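Local coordinates for protein uronate isomerase (Caulobacter crescentus, PDB 2Q01) that catalyses the isomerisation of D-glucuronate to D-fructuronate and of D-galacturonate to D-tagaturonate in the pentose and glucuronate interconversion pathway, at residues D60-P65 against E98-F103; H67-M72 against Y108-T113; W116-H121 against I425-D430. One frame throughout, in Å; residues are numbered along the deposited sequence.

Contact 1: residues D60-P65 against E98-F103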
loop_
_atom_site.group_PDB
_atom_site.type_symbol
_atom_site.label_atom_id
_atom_site.label_comp_id
_atom_site.label_asym_id
_atom_site.label_seq_id
_atom_site.Cartn_x
_atom_site.Cartn_y
_atom_site.Cartn_z
ATOM N N ASP B 60 -36.573 -7.361 -5.619
ATOM C CA ASP B 60 -36.164 -8.719 -5.251
ATOM C C ASP B 60 -34.972 -9.271 -6.029
ATOM O O ASP B 60 -34.296 -10.183 -5.561
ATOM C CB ASP B 60 -37.344 -9.687 -5.345
ATOM C CG ASP B 60 -37.966 -9.968 -3.996
ATOM O OD1 ASP B 60 -37.989 -11.152 -3.596
ATOM O OD2 ASP B 60 -38.413 -9.008 -3.327
ATOM N N LEU B 61 -34.716 -8.710 -7.206
ATOM C CA LEU B 61 -33.640 -9.182 -8.066
ATOM C C LEU B 61 -32.370 -8.342 -7.914
ATOM O O LEU B 61 -31.257 -8.882 -7.869
ATOM C CB LEU B 61 -34.110 -9.201 -9.527
ATOM C CG LEU B 61 -33.135 -9.583 -10.642
ATOM C CD1 LEU B 61 -32.812 -11.065 -10.620
ATOM C CD2 LEU B 61 -33.699 -9.182 -11.984
ATOM N N LEU B 62 -32.541 -7.026 -7.828
ATOM C CA LEU B 62 -31.405 -6.107 -7.867
ATOM C C LEU B 62 -31.070 -5.484 -6.517
ATOM O O LEU B 62 -29.899 -5.362 -6.167
ATOM C CB LEU B 62 -31.631 -5.004 -8.913
ATOM C CG LEU B 62 -31.773 -5.422 -10.382
ATOM C CD1 LEU B 62 -32.523 -4.361 -11.163
ATOM C CD2 LEU B 62 -30.417 -5.710 -11.022
ATOM N N LEU B 63 -32.099 -5.102 -5.765
ATOM C CA LEU B 63 -31.922 -4.298 -4.557
ATOM C C LEU B 63 -31.775 -5.110 -3.262
ATOM O O LEU B 63 -30.792 -4.942 -2.536
ATOM C CB LEU B 63 -33.054 -3.270 -4.438
ATOM C CG LEU B 63 -33.147 -2.377 -3.196
ATOM C CD1 LEU B 63 -31.889 -1.526 -2.969
ATOM C CD2 LEU B 63 -34.375 -1.492 -3.311
ATOM N N ALA B 64 -32.754 -5.967 -2.980
ATOM C CA ALA B 64 -32.804 -6.730 -1.727
ATOM C C ALA B 64 -31.673 -7.748 -1.480
ATOM O O ALA B 64 -31.152 -7.800 -0.365
ATOM C CB ALA B 64 -34.183 -7.383 -1.537
ATOM N N PRO B 65 -31.287 -8.559 -2.493
ATOM C CA PRO B 65 -30.234 -9.515 -2.143
ATOM C C PRO B 65 -28.787 -9.004 -2.287
ATOM O O PRO B 65 -27.851 -9.732 -1.941
ATOM C CB PRO B 65 -30.488 -10.669 -3.113
ATOM C CG PRO B 65 -31.056 -10.020 -4.323
ATOM C CD PRO B 65 -31.716 -8.728 -3.896
ATOM N N GLU B 98 -41.994 1.025 -3.270
ATOM C CA GLU B 98 -41.464 2.047 -2.368
ATOM C C GLU B 98 -40.006 1.798 -1.993
ATOM O O GLU B 98 -39.240 2.747 -1.825
ATOM C CB GLU B 98 -42.329 2.188 -1.108
ATOM C CG GLU B 98 -43.604 3.019 -1.300
ATOM C CD GLU B 98 -43.342 4.465 -1.730
ATOM O OE1 GLU B 98 -44.135 4.990 -2.538
ATOM O OE2 GLU B 98 -42.354 5.079 -1.267
ATOM N N ALA B 99 -39.634 0.526 -1.859
ATOM C CA ALA B 99 -38.240 0.138 -1.640
ATOM C C ALA B 99 -37.359 0.599 -2.801
ATOM O O ALA B 99 -36.296 1.188 -2.585
ATOM C CB ALA B 99 -38.127 -1.371 -1.435
ATOM N N TRP B 100 -37.832 0.345 -4.023
ATOM C CA TRP B 100 -37.179 0.786 -5.250
ATOM C C TRP B 100 -37.111 2.310 -5.367
ATOM O O TRP B 100 -36.128 2.846 -5.870
ATOM C CB TRP B 100 -37.888 0.205 -6.473
ATOM C CG TRP B 100 -37.189 0.531 -7.753
ATOM C CD1 TRP B 100 -37.494 1.536 -8.627
ATOM C CD2 TRP B 100 -36.038 -0.131 -8.288
ATOM N NE1 TRP B 100 -36.607 1.537 -9.677
ATOM C CE2 TRP B 100 -35.705 0.521 -9.495
ATOM C CE3 TRP B 100 -35.258 -1.217 -7.866
ATOM C CZ2 TRP B 100 -34.624 0.124 -10.284
ATOM C CZ3 TRP B 100 -34.184 -1.613 -8.656
ATOM C CH2 TRP B 100 -33.880 -0.942 -9.850
ATOM N N ARG B 101 -38.158 2.987 -4.903
ATOM C CA ARG B 101 -38.221 4.448 -4.891
ATOM C C ARG B 101 -37.119 5.075 -4.031
ATOM O O ARG B 101 -36.551 6.101 -4.408
ATOM C CB ARG B 101 -39.588 4.902 -4.374
ATOM C CG ARG B 101 -40.115 6.195 -4.973
ATOM C CD ARG B 101 -40.945 5.911 -6.218
ATOM N NE ARG B 101 -42.067 5.017 -5.940
ATOM C CZ ARG B 101 -43.288 5.421 -5.603
ATOM N NH1 ARG B 101 -43.564 6.713 -5.497
ATOM N NH2 ARG B 101 -44.236 4.525 -5.370
ATOM N N VAL B 102 -36.832 4.455 -2.881
ATOM C CA VAL B 102 -35.797 4.933 -1.953
ATOM C C VAL B 102 -34.407 4.746 -2.559
ATOM O O VAL B 102 -33.564 5.640 -2.476
ATOM C CB VAL B 102 -35.895 4.236 -0.563
ATOM C CG1 VAL B 102 -34.758 4.670 0.359
ATOM C CG2 VAL B 102 -37.227 4.545 0.097
ATOM N N PHE B 103 -34.188 3.588 -3.182
ATOM C CA PHE B 103 -32.938 3.303 -3.881
ATOM C C PHE B 103 -32.688 4.279 -5.027
ATOM O O PHE B 103 -31.576 4.796 -5.178
ATOM C CB PHE B 103 -32.929 1.871 -4.416
ATOM C CG PHE B 103 -31.814 1.595 -5.381
ATOM C CD1 PHE B 103 -30.490 1.568 -4.949
ATOM C CD2 PHE B 103 -32.082 1.368 -6.726
ATOM C CE1 PHE B 103 -29.455 1.322 -5.841
ATOM C CE2 PHE B 103 -31.050 1.120 -7.624
ATOM C CZ PHE B 103 -29.737 1.098 -7.180
#

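Contact 2: residues H67-M72 against Y108-T113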
loop_
_atom_site.group_PDB
_atom_site.type_symbol
_atom_site.label_atom_id
_atom_site.label_comp_id
_atom_site.label_asym_id
_atom_site.label_seq_id
_atom_site.Cartn_x
_atom_site.Cartn_y
_atom_site.Cartn_z
ATOM N N HIS B 67 -25.756 -6.890 -1.184
ATOM C CA HIS B 67 -25.189 -6.183 -0.036
ATOM C C HIS B 67 -24.303 -4.992 -0.402
ATOM O O HIS B 67 -24.172 -4.070 0.394
ATOM C CB HIS B 67 -24.494 -7.141 0.954
ATOM C CG HIS B 67 -23.386 -7.950 0.354
ATOM N ND1 HIS B 67 -22.084 -7.501 0.293
ATOM C CD2 HIS B 67 -23.380 -9.191 -0.191
ATOM C CE1 HIS B 67 -21.327 -8.424 -0.275
ATOM N NE2 HIS B 67 -22.089 -9.459 -0.579
ATOM N N TYR B 68 -23.723 -5.008 -1.607
ATOM C CA TYR B 68 -22.980 -3.858 -2.148
ATOM C C TYR B 68 -23.857 -2.608 -2.214
ATOM O O TYR B 68 -23.383 -1.490 -1.976
ATOM C CB TYR B 68 -22.468 -4.152 -3.561
ATOM C CG TYR B 68 -21.265 -5.059 -3.646
ATOM C CD1 TYR B 68 -21.412 -6.448 -3.644
ATOM C CD2 TYR B 68 -19.979 -4.530 -3.759
ATOM C CE1 TYR B 68 -20.306 -7.289 -3.732
ATOM C CE2 TYR B 68 -18.866 -5.362 -3.850
ATOM C CZ TYR B 68 -19.037 -6.740 -3.836
ATOM O OH TYR B 68 -17.943 -7.568 -3.927
ATOM N N LEU B 69 -25.134 -2.812 -2.538
ATOM C CA LEU B 69 -26.081 -1.717 -2.692
ATOM C C LEU B 69 -26.624 -1.206 -1.367
ATOM O O LEU B 69 -26.517 -0.011 -1.089
ATOM C CB LEU B 69 -27.225 -2.095 -3.644
ATOM C CG LEU B 69 -26.852 -2.366 -5.108
ATOM C CD1 LEU B 69 -28.106 -2.522 -5.945
ATOM C CD2 LEU B 69 -25.944 -1.285 -5.702
ATOM N N PHE B 70 -27.189 -2.089 -0.543
ATOM C CA PHE B 70 -27.777 -1.615 0.712
ATOM C C PHE B 70 -26.783 -1.132 1.783
ATOM O O PHE B 70 -27.159 -0.353 2.649
ATOM C CB PHE B 70 -28.911 -2.513 1.264
ATOM C CG PHE B 70 -28.507 -3.922 1.632
ATOM C CD1 PHE B 70 -28.978 -4.997 0.884
ATOM C CD2 PHE B 70 -27.738 -4.187 2.766
ATOM C CE1 PHE B 70 -28.648 -6.308 1.224
ATOM C CE2 PHE B 70 -27.397 -5.496 3.112
ATOM C CZ PHE B 70 -27.856 -6.556 2.344
ATOM N N ARG B 71 -25.538 -1.590 1.706
ATOM C CA ARG B 71 -24.466 -1.016 2.512
ATOM C C ARG B 71 -24.449 0.506 2.406
ATOM O O ARG B 71 -24.652 1.211 3.396
ATOM C CB ARG B 71 -23.111 -1.587 2.086
ATOM C CG ARG B 71 -22.649 -2.773 2.918
ATOM C CD ARG B 71 -21.301 -3.289 2.441
ATOM N NE ARG B 71 -20.287 -2.239 2.429
ATOM C CZ ARG B 71 -19.391 -2.055 3.393
ATOM N NH1 ARG B 71 -18.504 -1.073 3.299
ATOM N NH2 ARG B 71 -19.381 -2.851 4.453
ATOM N N MET B 72 -24.206 1.005 1.199
ATOM C CA MET B 72 -24.151 2.447 0.945
ATOM C C MET B 72 -25.363 3.172 1.492
ATOM O O MET B 72 -25.233 4.226 2.109
ATOM C CB MET B 72 -24.066 2.761 -0.555
ATOM C CG MET B 72 -22.681 3.029 -1.127
ATOM S SD MET B 72 -21.725 4.435 -0.517
ATOM C CE MET B 72 -22.960 5.599 -0.003
ATOM N N TYR B 108 -27.582 8.361 -6.668
ATOM C CA TYR B 108 -26.449 9.301 -6.767
ATOM C C TYR B 108 -25.255 8.940 -5.862
ATOM O O TYR B 108 -24.118 9.316 -6.140
ATOM C CB TYR B 108 -26.920 10.738 -6.477
ATOM C CG TYR B 108 -27.256 11.012 -5.023
ATOM C CD1 TYR B 108 -28.497 10.659 -4.497
ATOM C CD2 TYR B 108 -26.334 11.626 -4.172
ATOM C CE1 TYR B 108 -28.810 10.902 -3.169
ATOM C CE2 TYR B 108 -26.642 11.875 -2.839
ATOM C CZ TYR B 108 -27.881 11.504 -2.345
ATOM O OH TYR B 108 -28.210 11.736 -1.032
ATOM N N LEU B 109 -25.527 8.207 -4.787
ATOM C CA LEU B 109 -24.483 7.811 -3.847
ATOM C C LEU B 109 -23.396 6.987 -4.533
ATOM O O LEU B 109 -22.229 7.034 -4.145
ATOM C CB LEU B 109 -25.083 7.023 -2.681
ATOM C CG LEU B 109 -25.316 7.801 -1.385
ATOM C CD1 LEU B 109 -25.502 9.283 -1.675
ATOM C CD2 LEU B 109 -26.513 7.243 -0.632
ATOM N N PHE B 110 -23.790 6.235 -5.555
ATOM C CA PHE B 110 -22.893 5.298 -6.228
ATOM C C PHE B 110 -21.977 5.918 -7.296
ATOM O O PHE B 110 -21.295 5.200 -8.022
ATOM C CB PHE B 110 -23.700 4.129 -6.794
ATOM C CG PHE B 110 -24.455 3.360 -5.743
ATOM C CD1 PHE B 110 -25.799 3.624 -5.495
ATOM C CD2 PHE B 110 -23.816 2.381 -4.989
ATOM C CE1 PHE B 110 -26.497 2.918 -4.519
ATOM C CE2 PHE B 110 -24.505 1.670 -4.012
ATOM C CZ PHE B 110 -25.845 1.937 -3.775
ATOM N N ARG B 111 -21.959 7.247 -7.376
ATOM C CA ARG B 111 -21.048 7.971 -8.265
ATOM C C ARG B 111 -19.594 7.637 -7.934
ATOM O O ARG B 111 -19.128 7.876 -6.816
ATOM C CB ARG B 111 -21.274 9.488 -8.157
ATOM C CG ARG B 111 -22.481 9.983 -8.921
ATOM C CD ARG B 111 -22.859 11.401 -8.531
ATOM N NE ARG B 111 -24.186 11.764 -9.032
ATOM C CZ ARG B 111 -24.741 12.968 -8.906
ATOM N NH1 ARG B 111 -25.951 13.190 -9.400
ATOM N NH2 ARG B 111 -24.096 13.954 -8.294
ATOM N N GLY B 112 -18.893 7.050 -8.899
ATOM C CA GLY B 112 -17.477 6.746 -8.731
ATOM C C GLY B 112 -17.186 5.334 -8.266
ATOM O O GLY B 112 -16.019 4.925 -8.174
ATOM N N THR B 113 -18.251 4.594 -7.978
ATOM C CA THR B 113 -18.148 3.234 -7.467
ATOM C C THR B 113 -18.301 2.266 -8.633
ATOM O O THR B 113 -18.866 2.639 -9.658
ATOM C CB THR B 113 -19.234 2.950 -6.395
ATOM O OG1 THR B 113 -20.522 2.865 -7.013
ATOM C CG2 THR B 113 -19.239 4.028 -5.314
#

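Contact 3: residues W116-H121 against I425-D430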
loop_
_atom_site.group_PDB
_atom_site.type_symbol
_atom_site.label_atom_id
_atom_site.label_comp_id
_atom_site.label_asym_id
_atom_site.label_seq_id
_atom_site.Cartn_x
_atom_site.Cartn_y
_atom_site.Cartn_z
ATOM N N TRP B 116 -21.885 1.649 -10.118
ATOM C CA TRP B 116 -22.348 2.565 -11.150
ATOM C C TRP B 116 -22.146 1.906 -12.507
ATOM O O TRP B 116 -23.041 1.919 -13.347
ATOM C CB TRP B 116 -21.558 3.873 -11.079
ATOM C CG TRP B 116 -22.049 4.980 -11.970
ATOM C CD1 TRP B 116 -22.878 6.001 -11.616
ATOM C CD2 TRP B 116 -21.718 5.193 -13.352
ATOM N NE1 TRP B 116 -23.095 6.832 -12.686
ATOM C CE2 TRP B 116 -22.396 6.361 -13.765
ATOM C CE3 TRP B 116 -20.917 4.508 -14.281
ATOM C CZ2 TRP B 116 -22.300 6.864 -15.071
ATOM C CZ3 TRP B 116 -20.819 5.009 -15.575
ATOM C CH2 TRP B 116 -21.510 6.179 -15.958
ATOM N N VAL B 117 -20.966 1.325 -12.702
ATOM C CA VAL B 117 -20.618 0.640 -13.940
ATOM C C VAL B 117 -21.476 -0.616 -14.162
ATOM O O VAL B 117 -22.021 -0.797 -15.252
ATOM C CB VAL B 117 -19.095 0.307 -14.006
ATOM C CG1 VAL B 117 -18.761 -0.477 -15.256
ATOM C CG2 VAL B 117 -18.248 1.583 -13.963
ATOM N N TRP B 118 -21.624 -1.452 -13.128
ATOM C CA TRP B 118 -22.349 -2.727 -13.264
ATOM C C TRP B 118 -23.846 -2.552 -13.481
ATOM O O TRP B 118 -24.418 -3.204 -14.348
ATOM C CB TRP B 118 -22.131 -3.654 -12.063
ATOM C CG TRP B 118 -20.705 -4.000 -11.761
ATOM C CD1 TRP B 118 -19.702 -4.249 -12.659
ATOM C CD2 TRP B 118 -20.130 -4.169 -10.460
ATOM N NE1 TRP B 118 -18.534 -4.542 -11.995
ATOM C CE2 TRP B 118 -18.767 -4.501 -10.644
ATOM C CE3 TRP B 118 -20.632 -4.059 -9.153
ATOM C CZ2 TRP B 118 -17.898 -4.729 -9.570
ATOM C CZ3 TRP B 118 -19.768 -4.282 -8.085
ATOM C CH2 TRP B 118 -18.414 -4.611 -8.301
ATOM N N LEU B 119 -24.471 -1.680 -12.695
ATOM C CA LEU B 119 -25.910 -1.455 -12.789
ATOM C C LEU B 119 -26.325 -0.737 -14.059
ATOM O O LEU B 119 -27.369 -1.056 -14.625
ATOM C CB LEU B 119 -26.436 -0.690 -11.574
ATOM C CG LEU B 119 -26.742 -1.471 -10.298
ATOM C CD1 LEU B 119 -27.107 -0.489 -9.211
ATOM C CD2 LEU B 119 -27.867 -2.470 -10.519
ATOM N N ASN B 120 -25.514 0.218 -14.513
ATOM C CA ASN B 120 -25.787 0.892 -15.783
ATOM C C ASN B 120 -25.560 -0.002 -16.999
ATOM O O ASN B 120 -26.185 0.203 -18.034
ATOM C CB ASN B 120 -25.015 2.210 -15.909
ATOM C CG ASN B 120 -25.589 3.314 -15.018
ATOM O OD1 ASN B 120 -26.807 3.437 -14.853
ATOM N ND2 ASN B 120 -24.708 4.129 -14.452
ATOM N N HIS B 121 -24.674 -0.989 -16.862
ATOM C CA HIS B 121 -24.531 -2.059 -17.847
ATOM C C HIS B 121 -25.819 -2.880 -17.892
ATOM O O HIS B 121 -26.333 -3.159 -18.970
ATOM C CB HIS B 121 -23.318 -2.938 -17.512
ATOM C CG HIS B 121 -23.021 -4.009 -18.522
ATOM N ND1 HIS B 121 -21.831 -4.063 -19.215
ATOM C CD2 HIS B 121 -23.735 -5.090 -18.923
ATOM C CE1 HIS B 121 -21.836 -5.113 -20.019
ATOM N NE2 HIS B 121 -22.981 -5.752 -19.863
ATOM N N ILE B 425 -23.534 -10.547 -13.848
ATOM C CA ILE B 425 -22.450 -11.442 -14.302
ATOM C C ILE B 425 -21.778 -10.999 -15.615
ATOM O O ILE B 425 -20.553 -10.820 -15.622
ATOM C CB ILE B 425 -22.845 -12.959 -14.279
ATOM C CG1 ILE B 425 -22.940 -13.465 -12.838
ATOM C CG2 ILE B 425 -21.860 -13.813 -15.076
ATOM C CD1 ILE B 425 -23.337 -14.930 -12.725
ATOM N N PRO B 426 -22.556 -10.802 -16.714
ATOM C CA PRO B 426 -21.926 -10.229 -17.912
ATOM C C PRO B 426 -21.337 -8.823 -17.724
ATOM O O PRO B 426 -20.309 -8.520 -18.324
ATOM C CB PRO B 426 -23.063 -10.210 -18.938
ATOM C CG PRO B 426 -24.300 -10.240 -18.138
ATOM C CD PRO B 426 -23.981 -11.098 -16.967
ATOM N N ALA B 427 -21.977 -7.998 -16.895
ATOM C CA ALA B 427 -21.467 -6.671 -16.523
ATOM C C ALA B 427 -20.090 -6.719 -15.863
ATOM O O ALA B 427 -19.213 -5.933 -16.204
ATOM C CB ALA B 427 -22.457 -5.962 -15.612
ATOM N N ARG B 428 -19.921 -7.658 -14.933
ATOM C CA ARG B 428 -18.694 -7.809 -14.147
ATOM C C ARG B 428 -17.546 -8.396 -14.948
ATOM O O ARG B 428 -16.391 -8.006 -14.764
ATOM C CB ARG B 428 -18.958 -8.681 -12.916
ATOM C CG ARG B 428 -19.697 -7.962 -11.814
ATOM C CD ARG B 428 -20.354 -8.940 -10.861
ATOM N NE ARG B 428 -21.254 -8.265 -9.923
ATOM C CZ ARG B 428 -20.879 -7.718 -8.771
ATOM N NH1 ARG B 428 -19.610 -7.755 -8.387
ATOM N NH2 ARG B 428 -21.783 -7.129 -7.997
ATOM N N HIS B 429 -17.870 -9.351 -15.815
ATOM C CA HIS B 429 -16.894 -9.940 -16.727
ATOM C C HIS B 429 -16.441 -8.974 -17.809
ATOM O O HIS B 429 -15.290 -9.025 -18.221
ATOM C CB HIS B 429 -17.428 -11.229 -17.346
ATOM C CG HIS B 429 -17.100 -12.450 -16.549
ATOM N ND1 HIS B 429 -17.838 -12.844 -15.455
ATOM C CD2 HIS B 429 -16.104 -13.356 -16.676
ATOM C CE1 HIS B 429 -17.312 -13.942 -14.944
ATOM N NE2 HIS B 429 -16.262 -14.276 -15.669
ATOM N N ASP B 430 -17.339 -8.092 -18.250
ATOM C CA ASP B 430 -16.989 -7.027 -19.189
ATOM C C ASP B 430 -15.980 -6.043 -18.599
ATOM O O ASP B 430 -15.031 -5.650 -19.282
ATOM C CB ASP B 430 -18.228 -6.268 -19.659
ATOM C CG ASP B 430 -17.975 -5.493 -20.933
ATOM O OD1 ASP B 430 -17.826 -4.255 -20.868
ATOM O OD2 ASP B 430 -17.897 -6.132 -22.000
HETATM O O HOH W 1 -16.168 -6.416 -12.336
HETATM O O HOH W 2 -18.975 -2.578 -18.476
#

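Contact 1: residues D60-P65 against E98-F103
Helix 96-105 turns its apolar residues toward 60-65 and keeps its charged ones on the outer flank. Glu98, the first residue of segment 98-103, belongs to that flank.

Ala99 opens the apolar face. With only a CB on Ala99, Leu63 CD2 can come to 3.4 Å from Ala99 O. That carbonyl is already used in the helix, where it accepts from Phe103 N. The leucine methyl touches it without bonding.

Trp100 has CG anti to its own backbone N (chi1 -175°). The far end of its six-membered ring reaches 60-65. There Trp100 CH2 meets Leu62 CD1 at 3.9 Å, the two side chains meeting at a slant. One face of the indole carries Phe103 CD2 near its rim. Tyr141 of helix 138-149 also touches Trp100.

Arg101 points away from 60-65. Its NH2 lies 2.9 Å from Glu98 OE1, but the oxygen is well out of the guanidinium plane, so this salt bridge rests on charge and no N-H points at it. Arg101 also pairs with Asp139 of helix 138-149.

Phe103 also has CG anti to its backbone N (chi1 168°). Its CB sits against both methyls of Leu63, with Leu63 CD2 3.8 Å from Phe103 CB. Leu63 CD1 continues on to CG and CD1 of the ring. The two side chains run antiparallel alongside each other.

Leu63 gives the largest share of the contact, its branched end laid between Ala99 and Phe103. This is helix-to-helix packing, 22 Å from the centre of the chain, in an enzyme of the metallo-dependent hydrolase superfamily. No hydrogen bond or salt bridge joins the two segments. Helices 58-63 and 96-105 are held here by buried apolar surface alone.

Contact 2: residues H67-M72 against Y108-T113
Apolar packing carries this contact, and Met72 and Phe110 give most of it. Met72 bends at chi2 (-62°) and again at chi3, which turns its methyl onto the other segment. Met72 CE lands 3.5 Å from Leu109 CG, and it also touches CB and CD2 of that leucine. Nearer the backbone, Met72 CB lies 3.7 Å from Phe110 CE2, and CG meets the same ring carbon. Leu69 CD2 comes to the same corner of the ring, 3.7 Å from Phe110 CE2, the two side chains roughly perpendicular.

Backbone carbonyls of the helix meet the ring edge. Leu69 O lies near the ring plane, 3.4 Å from Phe110 CZ, with Tyr68 O beside it. An alanine in place of Phe110 would remove the ring that Met72, Leu69 and these carbonyls share, and would probably loosen the loop from helix 67-74.

The 3-10 segment 108-110 runs into a type II beta turn, Phe110 to Thr113. Gly112 takes its third position with a positive phi of 95°, where a CB would press on the preceding carbonyl.

Hydrogen bonds close the turn. Phe110 O accepts from Thr113 N and also from Thr113 OG1, at 2.7 Å, with the hydroxyl oxygen above the carbonyl plane. The second subunit packs on this region too: its Ala407 touches Met72 and its Thr404 touches Thr113.

Contact 3: residues W116-H121 against I425-D430
Trp118 has CG anti to its carbonyl carbon, and Arg428 has the same first torsion. The arginine runs extended from CG to NE, and chi4 (-86°) then turns the guanidinium flat over the indole. Arg428 CG makes a CH-pi contact over the five-membered ring, 3.6 Å from Trp118 NE1. The guanidinium lies over the six-membered ring, its plane 29° from that of the indole. This is a cation-pi stack, with Arg428 CZ 3.7 Å from the centroid of that ring. Tyr68 makes a second cation-pi contact with Arg428.

His121 has CG anti to its backbone N and lays its imidazole face over Ala427. Ala427 CA makes a CH-pi contact, 3.6 Å from the His121 ring centroid and nearly on the ring normal. Ala427 CB lies between the helices, 3.5 Å from His121 CG and against Trp118 O. Its small size probably allows the 5.2 Å between Trp118 CA and Ala427 CA.

One water accepts from Trp118 NE1 and donates to Arg428 O. Another donates to Asp430 OD1 and bonds weakly to His121 ND1. Tyr29 binds Asp430 OD2, and Arg13 and Arg434 at OD1 probably keep the carboxylate ionised.

The segments of helices 114-126 and 425-445 cross at 131°, axes 8.6 Å apart. In this TIM-barrel-clan enzyme, helix 425-445 also packs on strand 37-39 of a parallel sheet, through Ile37.

The three contacts form a continuous group of helices and loop. Centres lie about 13 Å apart for contacts 1 and 2, 14 Å for contacts 2 and 3, and 18 Å for contacts 1 and 3. Contacts 1 and 2 alternate along the chain, so helices 58-63 and 67-74 pair in turn with helix 96-105 and the loop after it. Contact 3 opens later and joins helix 114-126 to the distant helix 425-445. Leu119 connects them by touching Leu62, Leu69 and Phe103, while Phe103 meets Phe110. Contacts 1 and 2 thus join the early helices, and contact 3 ties them across the sequence to helix 425-445, which packs on strand 37-39 of the parallel sheet.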